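Local coordinates for protein ParA (Salmonella enterica subsp. enterica serovar Newport str. SL317, PDB 3EZF) that probably drives plasmid partition as a P-loop ATPase and, through a winged helix-turn-helix region, takes part in ADP-mediated transcriptional regulation, at residues A63-E66 / M67-G71; K77-N81 / V82-A86; D283-S286 / T287-L291. All coordinates share one frame; numbering follows the deposited sequence.

How the contacts relate
From the N terminus, the chain reaches contact 1 in the closing part of helix 57-69, where residues one turn apart meet. Contact 2 follows: 77-81 doubles back on 82-86 and closes a hairpin-like loop before strand 87-88. These two lie in the winged helix-turn-helix region and touch, Glu68 OE2 of contact 1 meeting Tyr85 OH of contact 2, so helix and loop are tied together. Contact 3 comes much later, along helix 281-291 of the P-loop ATPase region, on the opposite side of the chain's centre, its nearest atoms about 39 Å from contact 2. All three are in series; none nests within or crosses another.

Contact 1. Residues A63-E66 / M67-G71; sequences AIKE and MEEDG. Unlike the reference sequence in segment 67-71: Glu69 (reference Asp), Asp70 (reference Gly).
Glu68 lies alongside Ile64, one turn ahead of it on helix 57-69 of the winged helix-turn-helix region, and both side chains point the same way. Followed outward, Glu68 CB sits 3.5 Å from Ile64 O, and CG remains beside that carbonyl. CD then passes the methyl branch, 3.7 Å from Ile64 CG2, and OE2 runs past the same methyl at 3.8 Å. The extended chain, with CG anti to the carbonyl carbon (chi1 -63°), carries the carboxylate along the isoleucine to its strongest partner, the hydroxyl of Tyr85, which hydrogen-bonds OE2. Ile64 and Glu68 also both touch Phe74, so the aliphatic stem of the acid belongs to an apolar patch while its tip is held by the tyrosine.

Three backbone bonds in the i to i+4 pattern run through the same turn. Met67 N gives a nearly straight bond to Ala63 O (2.8 Å, 163° at the hydrogen), Glu68 N binds Ile64 O, and Glu69 N binds Lys65 O at a more bent 139°. On another flank, Met67 SD lies 3.6 Å from Ala63 O, and Met67 reaches Asp94 and His98 of helix 89-98, where Ala63 packs on Ile95; the pairing of the two helices therefore uses this flank.

Lys65 and Glu69 run side by side, yet their charges do not meet: Lys65 NZ is 6.3 Å from Glu69 OE2, and the ammonium group has a long, weak ion pair with Asp61 instead. What touches is the lysine's aliphatic stem, Lys65 CG lying 3.5 Å from Glu69 OE2.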
loop_
_atom_site.group_PDB
_atom_site.type_symbol
_atom_site.label_atom_id
_atom_site.label_comp_id
_atom_site.label_asym_id
_atom_site.label_seq_id
_atom_site.Cartn_x
_atom_site.Cartn_y
_atom_site.Cartn_z
ATOM N N ALA A 63 0.013 47.737 -13.273
ATOM C CA ALA A 63 -1.048 46.765 -13.535
ATOM C C ALA A 63 -2.187 47.004 -12.545
ATOM O O ALA A 63 -3.347 47.106 -12.942
ATOM C CB ALA A 63 -0.517 45.349 -13.372
ATOM N N ILE A 64 -1.851 47.096 -11.259
ATOM C CA ILE A 64 -2.855 47.325 -10.230
ATOM C C ILE A 64 -3.591 48.639 -10.450
ATOM O O ILE A 64 -4.817 48.667 -10.438
ATOM C CB ILE A 64 -2.229 47.292 -8.820
ATOM C CG1 ILE A 64 -1.857 45.846 -8.477
ATOM C CG2 ILE A 64 -3.193 47.856 -7.798
ATOM C CD1 ILE A 64 -1.385 45.632 -7.079
ATOM N N LYS A 65 -2.849 49.721 -10.663
ATOM C CA LYS A 65 -3.448 51.035 -10.909
ATOM C C LYS A 65 -4.444 50.914 -12.063
ATOM O O LYS A 65 -5.634 51.188 -11.915
ATOM C CB LYS A 65 -2.354 52.054 -11.272
ATOM C CG LYS A 65 -2.881 53.398 -11.780
ATOM C CD LYS A 65 -1.837 54.180 -12.594
ATOM C CE LYS A 65 -0.917 55.055 -11.747
ATOM N NZ LYS A 65 0.300 54.362 -11.243
ATOM N N GLU A 66 -3.947 50.490 -13.213
ATOM C CA GLU A 66 -4.793 50.340 -14.379
ATOM C C GLU A 66 -6.019 49.478 -14.102
ATOM O O GLU A 66 -7.134 49.879 -14.419
ATOM C CB GLU A 66 -3.995 49.738 -15.544
ATOM C CG GLU A 66 -2.859 50.613 -16.051
ATOM C CD GLU A 66 -2.242 50.100 -17.348
ATOM O OE1 GLU A 66 -1.442 50.856 -17.956
ATOM O OE2 GLU A 66 -2.553 48.948 -17.758
ATOM N N MET A 67 -5.813 48.304 -13.507
ATOM C CA MET A 67 -6.901 47.365 -13.211
ATOM C C MET A 67 -7.971 47.884 -12.267
ATOM O O MET A 67 -9.146 47.553 -12.422
ATOM C CB MET A 67 -6.335 46.056 -12.650
ATOM C CG MET A 67 -5.846 45.079 -13.709
ATOM S SD MET A 67 -4.802 43.785 -13.007
ATOM C CE MET A 67 -5.986 42.504 -12.606
ATOM N N GLU A 68 -7.575 48.679 -11.276
ATOM C CA GLU A 68 -8.545 49.227 -10.334
ATOM C C GLU A 68 -9.249 50.405 -10.984
ATOM O O GLU A 68 -10.367 50.752 -10.611
ATOM C CB GLU A 68 -7.862 49.700 -9.055
ATOM C CG GLU A 68 -7.174 48.627 -8.266
ATOM C CD GLU A 68 -6.593 49.184 -6.992
ATOM O OE1 GLU A 68 -6.202 50.370 -7.015
ATOM O OE2 GLU A 68 -6.520 48.444 -5.983
ATOM N N GLU A 69 -8.572 51.016 -11.953
ATOM C CA GLU A 69 -9.117 52.154 -12.661
ATOM C C GLU A 69 -10.488 51.763 -13.252
ATOM O O GLU A 69 -11.357 52.615 -13.461
ATOM C CB GLU A 69 -8.095 52.676 -13.707
ATOM C CG GLU A 69 -7.853 54.225 -13.543
ATOM C CD GLU A 69 -6.343 54.680 -13.604
ATOM O OE1 GLU A 69 -5.665 54.577 -14.666
ATOM O OE2 GLU A 69 -5.819 55.153 -12.565
ATOM N N ASP A 70 -10.716 50.467 -13.445
ATOM C CA ASP A 70 -12.001 50.024 -13.974
ATOM C C ASP A 70 -12.537 48.760 -13.296
ATOM O O ASP A 70 -12.863 47.768 -13.953
ATOM C CB ASP A 70 -11.894 49.814 -15.481
ATOM C CG ASP A 70 -11.094 48.594 -15.838
ATOM O OD1 ASP A 70 -10.071 48.353 -15.167
ATOM O OD2 ASP A 70 -11.486 47.883 -16.794
ATOM N N GLY A 71 -12.637 48.824 -11.970
ATOM C CA GLY A 71 -13.137 47.704 -11.197
ATOM C C GLY A 71 -12.037 46.804 -10.673
ATOM O O GLY A 71 -10.883 47.205 -10.550
#

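Contact 2. Residues K77-N81 / V82-A86; sequences KQVGN and VEQYA
The amide of Gln78 and the carboxylate of Glu83 meet across the two arms of a hairpin-like loop, their planes turned 55° from each other. Gln78 NE2 and Glu83 OE2 are 3.5 Å apart, a loose polar approach. Each side chain leaves its backbone with CG anti to the N and then bends at chi2 (97° in Gln78, 64° in Glu83), which swings the two flat ends into proximity. The side chain of Tyr85, the other flat group, comes no closer than 6.3 Å to any atom of 77-81, and its hydroxyl is taken up by Glu68.

One weak backbone bond spans the arms, Gln84 N to Lys77 O at 3.1 Å. Beside it the aliphatic stems pack: Lys77 CB lies 3.7 Å from Gln84 CB, and Lys77 CG is 3.9 Å from Ala86 CB. At the tip the chain reverses through Gly80, whose positive phi, together with a weak bond from Asn81 N to Val79 O, fits a classic gamma turn.

A mostly exposed hairpin-like loop following the helix of a winged helix-turn-helix region is consistent with the wing. At its base Lys77 and Ala86 pack on Thr43 of strand 43-44, the antiparallel partner of strand 87-88, and Ala86 O is hydrogen-bonded by Asn75 ND2, while Tyr85 packs on Phe74 in the loop after helix 57-69.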
loop_
_atom_site.group_PDB
_atom_site.type_symbol
_atom_site.label_atom_id
_atom_site.label_comp_id
_atom_site.label_asym_id
_atom_site.label_seq_id
_atom_site.Cartn_x
_atom_site.Cartn_y
_atom_site.Cartn_z
ATOM N N LYS A 77 -4.630 43.012 3.540
ATOM C CA LYS A 77 -4.529 42.620 4.944
ATOM C C LYS A 77 -4.744 43.777 5.899
ATOM O O LYS A 77 -4.566 44.945 5.560
ATOM C CB LYS A 77 -3.152 42.057 5.264
ATOM C CG LYS A 77 -2.876 40.645 4.846
ATOM C CD LYS A 77 -1.454 40.306 5.271
ATOM C CE LYS A 77 -1.094 38.858 4.988
ATOM N NZ LYS A 77 -1.902 37.901 5.789
ATOM N N GLN A 78 -5.106 43.422 7.116
ATOM C CA GLN A 78 -5.327 44.382 8.173
ATOM C C GLN A 78 -4.182 44.015 9.109
ATOM O O GLN A 78 -4.326 43.183 10.005
ATOM C CB GLN A 78 -6.668 44.102 8.845
ATOM C CG GLN A 78 -7.188 45.197 9.747
ATOM C CD GLN A 78 -8.183 46.093 9.044
ATOM O OE1 GLN A 78 -8.932 46.829 9.687
ATOM N NE2 GLN A 78 -8.196 46.039 7.717
ATOM N N VAL A 79 -3.013 44.563 8.846
ATOM C CA VAL A 79 -1.888 44.282 9.708
ATOM C C VAL A 79 -1.456 45.655 10.135
ATOM O O VAL A 79 -1.803 46.640 9.487
ATOM C CB VAL A 79 -0.731 43.557 8.958
ATOM C CG1 VAL A 79 -1.246 42.263 8.293
ATOM C CG2 VAL A 79 -0.129 44.479 7.913
ATOM N N GLY A 80 -0.706 45.736 11.217
ATOM C CA GLY A 80 -0.295 47.042 11.662
ATOM C C GLY A 80 -1.509 47.805 12.154
ATOM O O GLY A 80 -1.773 47.802 13.353
ATOM N N ASN A 81 -2.277 48.430 11.263
ATOM C CA ASN A 81 -3.456 49.212 11.676
ATOM C C ASN A 81 -4.174 49.743 10.444
ATOM O O ASN A 81 -5.431 49.845 10.372
ATOM C CB ASN A 81 -3.011 50.440 12.477
ATOM C CG ASN A 81 -2.125 51.409 11.639
ATOM O OD1 ASN A 81 -1.130 51.006 11.019
ATOM N ND2 ASN A 81 -2.482 52.690 11.652
ATOM N N VAL A 82 -3.296 50.032 9.467
ATOM C CA VAL A 82 -3.366 50.613 8.122
ATOM C C VAL A 82 -3.910 49.519 7.119
ATOM O O VAL A 82 -4.181 48.382 7.617
ATOM C CB VAL A 82 -1.828 50.967 7.966
ATOM C CG1 VAL A 82 -1.041 49.683 7.731
ATOM C CG2 VAL A 82 -1.499 52.072 7.074
ATOM N N GLU A 83 -3.934 49.820 5.801
ATOM C CA GLU A 83 -4.427 48.762 4.800
ATOM C C GLU A 83 -3.126 48.245 4.144
ATOM O O GLU A 83 -2.196 49.029 3.971
ATOM C CB GLU A 83 -5.297 49.268 3.586
ATOM C CG GLU A 83 -6.285 48.250 2.966
ATOM C CD GLU A 83 -7.328 47.862 3.974
ATOM O OE1 GLU A 83 -8.115 48.739 4.404
ATOM O OE2 GLU A 83 -7.342 46.681 4.364
ATOM N N GLN A 84 -3.072 46.984 3.701
ATOM C CA GLN A 84 -1.872 46.376 3.079
ATOM C C GLN A 84 -2.009 46.181 1.564
ATOM O O GLN A 84 -2.191 47.145 0.817
ATOM C CB GLN A 84 -1.633 45.018 3.717
ATOM C CG GLN A 84 -0.708 45.043 4.885
ATOM C CD GLN A 84 0.692 45.370 4.462
ATOM O OE1 GLN A 84 1.035 45.196 3.299
ATOM N NE2 GLN A 84 1.519 45.834 5.396
ATOM N N TYR A 85 -1.934 44.923 1.131
ATOM C CA TYR A 85 -2.037 44.528 -0.274
ATOM C C TYR A 85 -1.479 43.128 -0.313
ATOM O O TYR A 85 -0.269 42.942 -0.382
ATOM C CB TYR A 85 -1.190 45.420 -1.183
ATOM C CG TYR A 85 -1.997 46.229 -2.179
ATOM C CD1 TYR A 85 -1.722 47.581 -2.391
ATOM C CD2 TYR A 85 -3.056 45.658 -2.882
ATOM C CE1 TYR A 85 -2.482 48.342 -3.262
ATOM C CE2 TYR A 85 -3.821 46.408 -3.759
ATOM C CZ TYR A 85 -3.533 47.757 -3.941
ATOM O OH TYR A 85 -4.309 48.548 -4.764
ATOM N N ALA A 86 -2.366 42.146 -0.232
ATOM C CA ALA A 86 -1.963 40.754 -0.247
ATOM C C ALA A 86 -2.710 40.095 -1.368
ATOM O O ALA A 86 -3.785 39.556 -1.151
ATOM C CB ALA A 86 -2.318 40.104 1.067
#

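Contact 3. Residues D283-S286 / T287-L291; sequences DFHS and TLKYL
Thr287 grips Asp283 O twice, through its backbone N and its hydroxyl, on helix 281-291 of the P-loop ATPase fold, which follows strand 272-277 of the central parallel sheet. Both donors, Thr287 N and Thr287 OG1, stand 3.1 Å from Asp283 O, and they reach it from opposite faces of the carbonyl plane, both tilted out of it, the hydroxyl by 29°. The N-H bond is almost straight. With OG1 beside its own backbone N (chi1 -54°), the hydroxyl is turned back along the helix, so a polar group on a buried residue is satisfied within its own turn. Thr287 also packs on Thr275 and Thr277 of the strand.

The carbonyls of Phe284, His285 and Ser286 take the usual i to i+4 donors: Lys289 N to His285 O at 2.9 Å, Tyr290 N to Ser286 O at 2.7 Å, and a weak bond from Leu288 N to Phe284 O. Lys289 runs alongside His285, its CD 3.7 Å from His285 CE1. Its NZ forms a long, weak ion pair with Asp211 of the second subunit, whose Leu21 packs on both residues.

Phe284, packed on Leu332 of helix 324-337, receives a CH-pi contact over one face: Leu288 CD1 stands 4.1 Å from the ring centroid, 26° off the normal.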
loop_
_atom_site.group_PDB
_atom_site.type_symbol
_atom_site.label_atom_id
_atom_site.label_comp_id
_atom_site.label_asym_id
_atom_site.label_seq_id
_atom_site.Cartn_x
_atom_site.Cartn_y
_atom_site.Cartn_z
ATOM N N ASP A 283 13.853 -0.985 -2.795
ATOM C CA ASP A 283 12.816 -0.408 -3.638
ATOM C C ASP A 283 13.363 -0.170 -5.042
ATOM O O ASP A 283 12.619 -0.138 -6.019
ATOM C CB ASP A 283 12.321 0.906 -3.024
ATOM C CG ASP A 283 11.559 0.696 -1.720
ATOM O OD1 ASP A 283 12.033 -0.092 -0.869
ATOM O OD2 ASP A 283 10.491 1.324 -1.547
ATOM N N PHE A 284 14.678 -0.001 -5.127
ATOM C CA PHE A 284 15.354 0.208 -6.404
ATOM C C PHE A 284 15.224 -1.077 -7.232
ATOM O O PHE A 284 15.066 -1.057 -8.458
ATOM C CB PHE A 284 16.836 0.529 -6.159
ATOM C CG PHE A 284 17.669 0.561 -7.408
ATOM C CD1 PHE A 284 17.423 1.506 -8.404
ATOM C CD2 PHE A 284 18.690 -0.368 -7.596
ATOM C CE1 PHE A 284 18.179 1.524 -9.571
ATOM C CE2 PHE A 284 19.458 -0.364 -8.761
ATOM C CZ PHE A 284 19.200 0.585 -9.754
ATOM N N HIS A 285 15.289 -2.206 -6.549
ATOM C CA HIS A 285 15.171 -3.461 -7.243
ATOM C C HIS A 285 13.761 -3.600 -7.823
ATOM O O HIS A 285 13.601 -3.925 -8.998
ATOM C CB HIS A 285 15.479 -4.609 -6.284
ATOM C CG HIS A 285 15.625 -5.930 -6.957
ATOM N ND1 HIS A 285 14.576 -6.562 -7.594
ATOM C CD2 HIS A 285 16.698 -6.741 -7.120
ATOM C CE1 HIS A 285 14.996 -7.701 -8.116
ATOM N NE2 HIS A 285 16.284 -7.830 -7.840
ATOM N N SER A 286 12.747 -3.331 -7.000
ATOM C CA SER A 286 11.343 -3.442 -7.410
ATOM C C SER A 286 10.964 -2.605 -8.612
ATOM O O SER A 286 10.368 -3.103 -9.568
ATOM C CB SER A 286 10.418 -3.057 -6.262
ATOM O OG SER A 286 10.457 -4.033 -5.245
ATOM N N THR A 287 11.293 -1.322 -8.551
ATOM C CA THR A 287 10.963 -0.424 -9.643
ATOM C C THR A 287 11.524 -0.932 -10.970
ATOM O O THR A 287 10.873 -0.810 -12.013
ATOM C CB THR A 287 11.467 0.997 -9.342
ATOM O OG1 THR A 287 10.957 1.407 -8.065
ATOM C CG2 THR A 287 10.975 1.978 -10.399
ATOM N N LEU A 288 12.719 -1.517 -10.919
ATOM C CA LEU A 288 13.360 -2.055 -12.118
ATOM C C LEU A 288 12.584 -3.272 -12.566
ATOM O O LEU A 288 12.262 -3.430 -13.741
ATOM C CB LEU A 288 14.809 -2.467 -11.841
ATOM C CG LEU A 288 15.844 -1.377 -11.582
ATOM C CD1 LEU A 288 17.210 -2.021 -11.507
ATOM C CD2 LEU A 288 15.815 -0.355 -12.694
ATOM N N LYS A 289 12.294 -4.135 -11.607
ATOM C CA LYS A 289 11.530 -5.340 -11.866
ATOM C C LYS A 289 10.241 -4.899 -12.577
ATOM O O LYS A 289 9.841 -5.481 -13.585
ATOM C CB LYS A 289 11.196 -6.022 -10.530
ATOM C CG LYS A 289 11.087 -7.533 -10.578
ATOM C CD LYS A 289 12.448 -8.171 -10.807
ATOM C CE LYS A 289 12.384 -9.675 -10.634
ATOM N NZ LYS A 289 12.000 -10.013 -9.240
ATOM N N TYR A 290 9.610 -3.852 -12.046
ATOM C CA TYR A 290 8.368 -3.314 -12.597
ATOM C C TYR A 290 8.563 -2.748 -13.993
ATOM O O TYR A 290 7.771 -3.023 -14.899
ATOM C CB TYR A 290 7.811 -2.226 -11.676
ATOM C CG TYR A 290 6.490 -1.644 -12.134
ATOM C CD1 TYR A 290 6.448 -0.522 -12.963
ATOM C CD2 TYR A 290 5.281 -2.187 -11.704
ATOM C CE1 TYR A 290 5.229 0.047 -13.358
ATOM C CE2 TYR A 290 4.064 -1.630 -12.092
ATOM C CZ TYR A 290 4.047 -0.507 -12.911
ATOM O OH TYR A 290 2.850 0.069 -13.271
ATOM N N LEU A 291 9.614 -1.955 -14.169
ATOM C CA LEU A 291 9.887 -1.360 -15.466
ATOM C C LEU A 291 10.012 -2.449 -16.525
ATOM O O LEU A 291 9.364 -2.401 -17.571
ATOM C CB LEU A 291 11.182 -0.534 -15.413
ATOM C CG LEU A 291 11.202 0.746 -14.574
ATOM C CD1 LEU A 291 12.571 1.407 -14.655
ATOM C CD2 LEU A 291 10.129 1.688 -15.073
#